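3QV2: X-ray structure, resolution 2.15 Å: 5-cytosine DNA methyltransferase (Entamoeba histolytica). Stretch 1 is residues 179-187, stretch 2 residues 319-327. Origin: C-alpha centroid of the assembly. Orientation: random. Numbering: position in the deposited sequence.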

ATOM      1  N   LEU A 179       1.824 -21.489   8.481  1.00 13.55           N
ATOM      2  CA  LEU A 179       2.252 -22.862   8.730  1.00 12.18           C
ATOM      3  C   LEU A 179       1.085 -23.845   8.799  1.00 11.87           C
ATOM      4  O   LEU A 179       1.288 -25.057   8.863  1.00 10.68           O
ATOM      5  N   THR A 180      -0.135 -23.319   8.788  1.00 10.96           N
ATOM      6  CA  THR A 180      -1.325 -24.162   8.766  1.00 11.49           C
ATOM      7  C   THR A 180      -2.003 -24.072   7.405  1.00 13.99           C
ATOM      8  O   THR A 180      -2.047 -23.002   6.800  1.00 15.50           O
ATOM      9  N   PRO A 181      -2.533 -25.200   6.914  1.00 13.21           N
ATOM     10  CA  PRO A 181      -3.227 -25.203   5.623  1.00 12.97           C
ATOM     11  C   PRO A 181      -4.522 -24.400   5.682  1.00 15.66           C
ATOM     12  O   PRO A 181      -5.149 -24.316   6.739  1.00 15.73           O
ATOM     13  N   PHE A 182      -4.907 -23.807   4.556  1.00 15.17           N
ATOM     14  CA  PHE A 182      -6.143 -23.039   4.477  1.00 14.44           C
ATOM     15  C   PHE A 182      -7.331 -23.964   4.234  1.00 16.60           C
ATOM     16  O   PHE A 182      -7.441 -24.576   3.172  1.00 20.02           O
ATOM     17  N   LYS A 183      -8.215 -24.062   5.223  1.00 19.30           N
ATOM     18  CA  LYS A 183      -9.384 -24.930   5.123  1.00 22.97           C
ATOM     19  C   LYS A 183     -10.482 -24.317   4.264  1.00 24.59           C
ATOM     20  O   LYS A 183     -11.220 -25.029   3.585  1.00 25.74           O
ATOM     21  N   ASN A 184     -10.586 -22.992   4.298  1.00 23.38           N
ATOM     22  CA  ASN A 184     -11.660 -22.290   3.605  1.00 23.49           C
ATOM     23  C   ASN A 184     -11.191 -21.597   2.333  1.00 25.29           C
ATOM     24  O   ASN A 184     -10.042 -21.162   2.238  1.00 22.38           O
ATOM     25  N   GLU A 185     -12.085 -21.492   1.355  1.00 28.50           N
ATOM     26  CA  GLU A 185     -11.797 -20.724   0.152  1.00 26.90           C
ATOM     27  C   GLU A 185     -11.697 -19.255   0.522  1.00 21.64           C
ATOM     28  O   GLU A 185     -12.468 -18.766   1.347  1.00 22.07           O
ATOM     29  N   ILE A 186     -10.747 -18.549  -0.081  1.00 34.12           N
ATOM     30  CA  ILE A 186     -10.651 -17.112   0.121  1.00 35.82           C
ATOM     31  C   ILE A 186     -11.942 -16.460  -0.352  1.00 36.75           C
ATOM     32  O   ILE A 186     -12.584 -16.944  -1.284  1.00 35.73           O
ATOM     33  N   GLN A 187     -12.333 -15.370   0.297  1.00 38.74           N
ATOM     34  CA  GLN A 187     -13.568 -14.692  -0.069  1.00 42.11           C
ATOM     35  C   GLN A 187     -13.444 -13.178   0.045  1.00 39.75           C
ATOM     36  O   GLN A 187     -12.859 -12.657   0.994  1.00 41.30           O
ATOM     37  N   GLU A 319      -7.761 -11.008   7.210  1.00 18.30           N
ATOM     38  CA  GLU A 319      -8.794 -11.773   7.896  1.00 18.48           C
ATOM     39  C   GLU A 319      -8.786 -13.218   7.405  1.00 20.59           C
ATOM     40  O   GLU A 319      -9.061 -14.147   8.166  1.00 18.70           O
ATOM     41  N   TYR A 320      -8.458 -13.398   6.130  1.00 17.87           N
ATOM     42  CA  TYR A 320      -8.326 -14.729   5.555  1.00 15.28           C
ATOM     43  C   TYR A 320      -7.058 -15.407   6.064  1.00 15.51           C
ATOM     44  O   TYR A 320      -7.098 -16.537   6.549  1.00 13.20           O
ATOM     45  N   LEU A 321      -5.937 -14.700   5.951  1.00 16.44           N
ATOM     46  CA  LEU A 321      -4.644 -15.200   6.409  1.00 17.24           C
ATOM     47  C   LEU A 321      -4.686 -15.706   7.849  1.00 15.98           C
ATOM     48  O   LEU A 321      -4.030 -16.690   8.188  1.00 18.93           O
ATOM     49  N   PHE A 322      -5.459 -15.028   8.692  1.00 14.26           N
ATOM     50  CA  PHE A 322      -5.516 -15.357  10.114  1.00 14.82           C
ATOM     51  C   PHE A 322      -6.749 -16.174  10.501  1.00 14.60           C
ATOM     52  O   PHE A 322      -7.062 -16.302  11.685  1.00 17.81           O
ATOM     53  N   ASP A 323      -7.443 -16.732   9.515  1.00 21.64           N
ATOM     54  CA  ASP A 323      -8.681 -17.458   9.789  1.00 21.66           C
ATOM     55  C   ASP A 323      -8.435 -18.795  10.488  1.00 24.76           C
ATOM     56  O   ASP A 323      -9.372 -19.537  10.778  1.00 25.47           O
ATOM     57  N   ASP A 324      -7.168 -19.095  10.757  1.00 23.08           N
ATOM     58  CA  ASP A 324      -6.813 -20.308  11.486  1.00 25.97           C
ATOM     59  C   ASP A 324      -6.732 -20.031  12.985  1.00 29.28           C
ATOM     60  O   ASP A 324      -6.473 -20.936  13.778  1.00 34.21           O
ATOM     61  N   LEU A 325      -6.964 -18.777  13.366  1.00 31.26           N
ATOM     62  CA  LEU A 325      -6.866 -18.365  14.764  1.00 32.63           C
ATOM     63  C   LEU A 325      -8.226 -18.294  15.459  1.00 39.87           C
ATOM     64  O   LEU A 325      -8.306 -17.959  16.642  1.00 39.64           O
ATOM     65  N   LYS A 326      -9.291 -18.609  14.729  1.00 49.95           N
ATOM     66  CA  LYS A 326     -10.636 -18.549  15.296  1.00 62.00           C
ATOM     67  C   LYS A 326     -11.242 -19.939  15.508  1.00 70.74           C
ATOM     68  O   LYS A 326     -10.556 -20.953  15.367  1.00 70.76           O
ATOM     69  N   GLU A 327     -12.526 -19.970  15.855  1.00 77.96           N
ATOM     70  CA  GLU A 327     -13.257 -21.219  16.062  1.00 83.82           C
ATOM     71  C   GLU A 327     -12.701 -22.020  17.236  1.00 87.47           C
ATOM     72  O   GLU A 327     -13.146 -23.134  17.519  1.00 87.90           O
ATOM     73  OXT GLU A 327     -11.788 -21.576  17.929  1.00 88.84           O
TER

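The C-terminal stretch packs against the irregular segment 179-187 through a small mixed contact, in which a buried tyrosine ring is at the centre of the apolar packing and two aspartates, partly through water, tie down the polar groups of the facing segment of backbone. The two stretches together bury 486 Å², and Tyr320 contributes the largest share.

Tyr320 lies in the last turn of a helix that ends the regular structure of stretch 2. Its CA-to-CB bond points toward stretch 1, and a t rotamer (chi1 177°) extends the ring between Phe182 and Ile186. Ile186 covers one face of this ring: its CB sits 3.7 Å from the ring centroid of Tyr320 and only 11° off the ring normal, a CH-pi contact, while its CA comes within 3.3 Å of Tyr320 CE1. The CA-to-CB bond of Ile186 runs sideways, and its t,t rotamer leads the chain on along the ring, with Ile186 CG1 3.8 Å from Tyr320 CG and Ile186 CD1 4.0 Å from Tyr320 CD2.

Phe182 also points toward stretch 2, with chi1 in the m well. Its ring is nearly parallel to that of Tyr320, the planes making 13°, but the rings are slid apart, with centroids separated by 5.0 Å, so they barely overlap. The rings approach at Phe182 CD1 and Tyr320 CE2, 3.5 Å apart, and Phe182 CB comes still closer, 3.4 Å from Tyr320 OH. Beyond the tyrosine, the edge of the phenylalanine ring reaches the helix backbone, with CE1 4.2 Å from Leu321 CA. Leu321 starts away from stretch 1, yet its t,p rotamer brings CD1 to 4.4 Å from Phe182 CZ.

At the far end of the tyrosine, the hydroxyl would be costly to bury without a partner. Tyr320 OH donates a hydrogen bond to Asn184 O at 3.0 Å, near the plane of the ring, so the same side chain that packs against Ile186 also anchors the backbone of stretch 1.

Past the helix, a type I turn from Phe322 to Leu325, closed by a 3.0 Å hydrogen bond from Leu325 N to Phe322 O, places Asp323 and Asp324 at its two central positions. Both adopt p rotamers and both point toward stretch 1. Asn184 starts sideways, but its m rotamer swings the amide closer, and ND2 donates to Asp323 OD2 at 3.0 Å with a nearly straight angle of 163°. The same carboxylate reaches the backbone through two waters: water 3 accepts from Asn184 N (3.1 Å) and donates to Asp323 OD2 (2.7 Å), while water 2 links Lys183 N (3.1 Å) to Asp323 OD1 (3.3 Å).

Asp324 serves the beginning of stretch 1. Thr180, in the p rotamer, donates from OG1 to Asp324 OD2 at a short 2.7 Å. Water 1 donates to that same OD2 at 2.9 Å and accepts a weak bond from Leu179 N at 3.5 Å.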

ATOM      1  CB  LEU A 179       3.083 -22.929  10.012  1.00 13.44           C
ATOM      2  CG  LEU A 179       4.304 -22.008  10.034  1.00 11.19           C
ATOM      3  CD1 LEU A 179       4.976 -22.044  11.394  1.00 12.11           C
ATOM      4  CD2 LEU A 179       5.282 -22.396   8.938  1.00 14.52           C
ATOM      5  CB  THR A 180      -2.329 -23.757   9.857  1.00 10.34           C
ATOM      6  OG1 THR A 180      -2.826 -22.440   9.588  1.00 15.75           O
ATOM      7  CG2 THR A 180      -1.667 -23.778  11.228  1.00  5.71           C
ATOM      8  CB  PRO A 181      -3.524 -26.687   5.389  1.00 13.66           C
ATOM      9  CG  PRO A 181      -3.549 -27.287   6.751  1.00 15.35           C
ATOM     10  CD  PRO A 181      -2.517 -26.534   7.539  1.00 13.60           C
ATOM     11  CB  PHE A 182      -6.058 -21.996   3.359  1.00 15.19           C
ATOM     12  CG  PHE A 182      -4.979 -20.970   3.566  1.00 16.39           C
ATOM     13  CD1 PHE A 182      -5.272 -19.746   4.144  1.00 16.14           C
ATOM     14  CD2 PHE A 182      -3.675 -21.227   3.178  1.00 14.93           C
ATOM     15  CE1 PHE A 182      -4.282 -18.798   4.333  1.00 13.80           C
ATOM     16  CE2 PHE A 182      -2.681 -20.285   3.363  1.00 15.61           C
ATOM     17  CZ  PHE A 182      -2.985 -19.068   3.941  1.00 13.74           C
ATOM     18  CB  LYS A 183      -9.941 -25.249   6.513  1.00 18.78           C
ATOM     19  CG  LYS A 183      -9.035 -26.117   7.367  1.00 20.00           C
ATOM     20  CD  LYS A 183      -9.717 -26.504   8.666  1.00 19.30           C
ATOM     21  CE  LYS A 183      -8.868 -27.484   9.454  1.00 20.17           C
ATOM     22  NZ  LYS A 183      -9.568 -27.964  10.675  1.00 16.73           N
ATOM     23  CB  ASN A 184     -12.307 -21.265   4.535  1.00 22.61           C
ATOM     24  CG  ASN A 184     -12.608 -21.832   5.907  1.00 24.86           C
ATOM     25  OD1 ASN A 184     -13.550 -22.605   6.077  1.00 28.53           O
ATOM     26  ND2 ASN A 184     -11.811 -21.444   6.896  1.00 25.56           N
ATOM     27  CB  GLU A 185     -12.904 -20.901  -0.890  1.00 33.03           C
ATOM     28  CG  GLU A 185     -13.069 -22.313  -1.415  1.00 38.50           C
ATOM     29  CD  GLU A 185     -14.004 -22.376  -2.611  1.00 44.37           C
ATOM     30  OE1 GLU A 185     -14.914 -23.233  -2.612  1.00 46.08           O
ATOM     31  OE2 GLU A 185     -13.827 -21.570  -3.550  1.00 43.56           O
ATOM     32  CB  ILE A 186      -9.460 -16.500  -0.642  1.00 37.73           C
ATOM     33  CG1 ILE A 186      -9.242 -15.049  -0.207  1.00 38.86           C
ATOM     34  CG2 ILE A 186      -9.687 -16.582  -2.145  1.00 36.33           C
ATOM     35  CD1 ILE A 186      -7.995 -14.424  -0.783  1.00 39.89           C
ATOM     36  CB  GLN A 187     -14.728 -15.190   0.797  1.00 49.41           C
ATOM     37  CG  GLN A 187     -14.595 -14.858   2.274  1.00 55.35           C
ATOM     38  CD  GLN A 187     -15.723 -15.438   3.104  1.00 60.26           C
ATOM     39  OE1 GLN A 187     -15.920 -15.058   4.258  1.00 62.69           O
ATOM     40  NE2 GLN A 187     -16.470 -16.365   2.517  1.00 60.70           N
ATOM     41  CB  GLU A 319     -10.167 -11.138   7.677  1.00 17.96           C
ATOM     42  CG  GLU A 319     -10.321  -9.770   8.326  1.00 18.66           C
ATOM     43  CD  GLU A 319     -11.533  -9.012   7.821  1.00 23.16           C
ATOM     44  OE1 GLU A 319     -12.245  -9.540   6.942  1.00 23.57           O
ATOM     45  OE2 GLU A 319     -11.770  -7.885   8.303  1.00 22.35           O
ATOM     46  CB  TYR A 320      -8.309 -14.648   4.029  1.00 13.08           C
ATOM     47  CG  TYR A 320      -8.108 -15.978   3.339  1.00 16.42           C
ATOM     48  CD1 TYR A 320      -9.097 -16.953   3.369  1.00 18.22           C
ATOM     49  CD2 TYR A 320      -6.937 -16.254   2.648  1.00 18.32           C
ATOM     50  CE1 TYR A 320      -8.919 -18.169   2.737  1.00 17.63           C
ATOM     51  CE2 TYR A 320      -6.751 -17.466   2.011  1.00 16.34           C
ATOM     52  CZ  TYR A 320      -7.746 -18.419   2.058  1.00 19.59           C
ATOM     53  OH  TYR A 320      -7.565 -19.627   1.425  1.00 24.91           O
ATOM     54  CB  LEU A 321      -3.582 -14.105   6.282  1.00 14.98           C
ATOM     55  CG  LEU A 321      -2.212 -14.391   6.904  1.00 14.64           C
ATOM     56  CD1 LEU A 321      -1.536 -15.564   6.213  1.00 10.34           C
ATOM     57  CD2 LEU A 321      -1.331 -13.154   6.846  1.00 13.31           C
ATOM     58  CB  PHE A 322      -5.473 -14.081  10.959  1.00 14.72           C
ATOM     59  CG  PHE A 322      -4.131 -13.408  10.983  1.00 17.36           C
ATOM     60  CD1 PHE A 322      -3.177 -13.774  11.918  1.00 13.78           C
ATOM     61  CD2 PHE A 322      -3.825 -12.402  10.080  1.00 18.29           C
ATOM     62  CE1 PHE A 322      -1.943 -13.157  11.948  1.00 15.72           C
ATOM     63  CE2 PHE A 322      -2.591 -11.780  10.108  1.00 20.77           C
ATOM     64  CZ  PHE A 322      -1.649 -12.158  11.043  1.00 18.12           C
ATOM     65  CB  ASP A 323      -9.502 -17.651   8.510  1.00 19.54           C
ATOM     66  CG  ASP A 323      -9.014 -18.812   7.665  1.00 21.61           C
ATOM     67  OD1 ASP A 323      -7.877 -19.280   7.875  1.00 20.07           O
ATOM     68  OD2 ASP A 323      -9.776 -19.253   6.779  1.00 24.49           O
ATOM     69  CB  ASP A 324      -5.484 -20.877  10.978  1.00 26.10           C
ATOM     70  CG  ASP A 324      -4.319 -19.930  11.198  1.00 24.04           C
ATOM     71  OD1 ASP A 324      -4.542 -18.703  11.211  1.00 24.41           O
ATOM     72  OD2 ASP A 324      -3.176 -20.411  11.358  1.00 25.11           O
ATOM     73  CB  LEU A 325      -6.150 -17.014  14.881  1.00 27.55           C
ATOM     74  CG  LEU A 325      -4.667 -16.951  14.506  1.00 26.96           C
ATOM     75  CD1 LEU A 325      -4.073 -15.616  14.927  1.00 27.53           C
ATOM     76  CD2 LEU A 325      -3.892 -18.104  15.128  1.00 27.11           C
ATOM     77  CB  LYS A 326     -11.554 -17.689  14.420  1.00 63.18           C
ATOM     78  CG  LYS A 326     -11.934 -18.315  13.086  1.00 64.09           C
ATOM     79  CD  LYS A 326     -12.935 -17.438  12.346  1.00 66.68           C
ATOM     80  CE  LYS A 326     -13.518 -18.141  11.124  1.00 68.71           C
ATOM     81  NZ  LYS A 326     -12.538 -18.293  10.011  1.00 69.20           N
ATOM     82  CB  GLU A 327     -13.249 -22.066  14.786  1.00 85.10           C
ATOM     83  CG  GLU A 327     -13.790 -21.339  13.564  1.00 86.32           C
ATOM     84  CD  GLU A 327     -13.518 -22.082  12.272  1.00 88.59           C
ATOM     85  OE1 GLU A 327     -13.009 -23.221  12.333  1.00 89.38           O
ATOM     86  OE2 GLU A 327     -13.809 -21.530  11.189  1.00 89.50           O
TER
HETATM   87  O   HOH W   1      -0.278 -20.478  11.055  1.00 12.84           O
HETATM   88  O   HOH W   2      -8.648 -22.450   7.862  1.00 19.04           O
HETATM   89  O   HOH W   3      -8.555 -20.673   4.845  1.00 23.17           O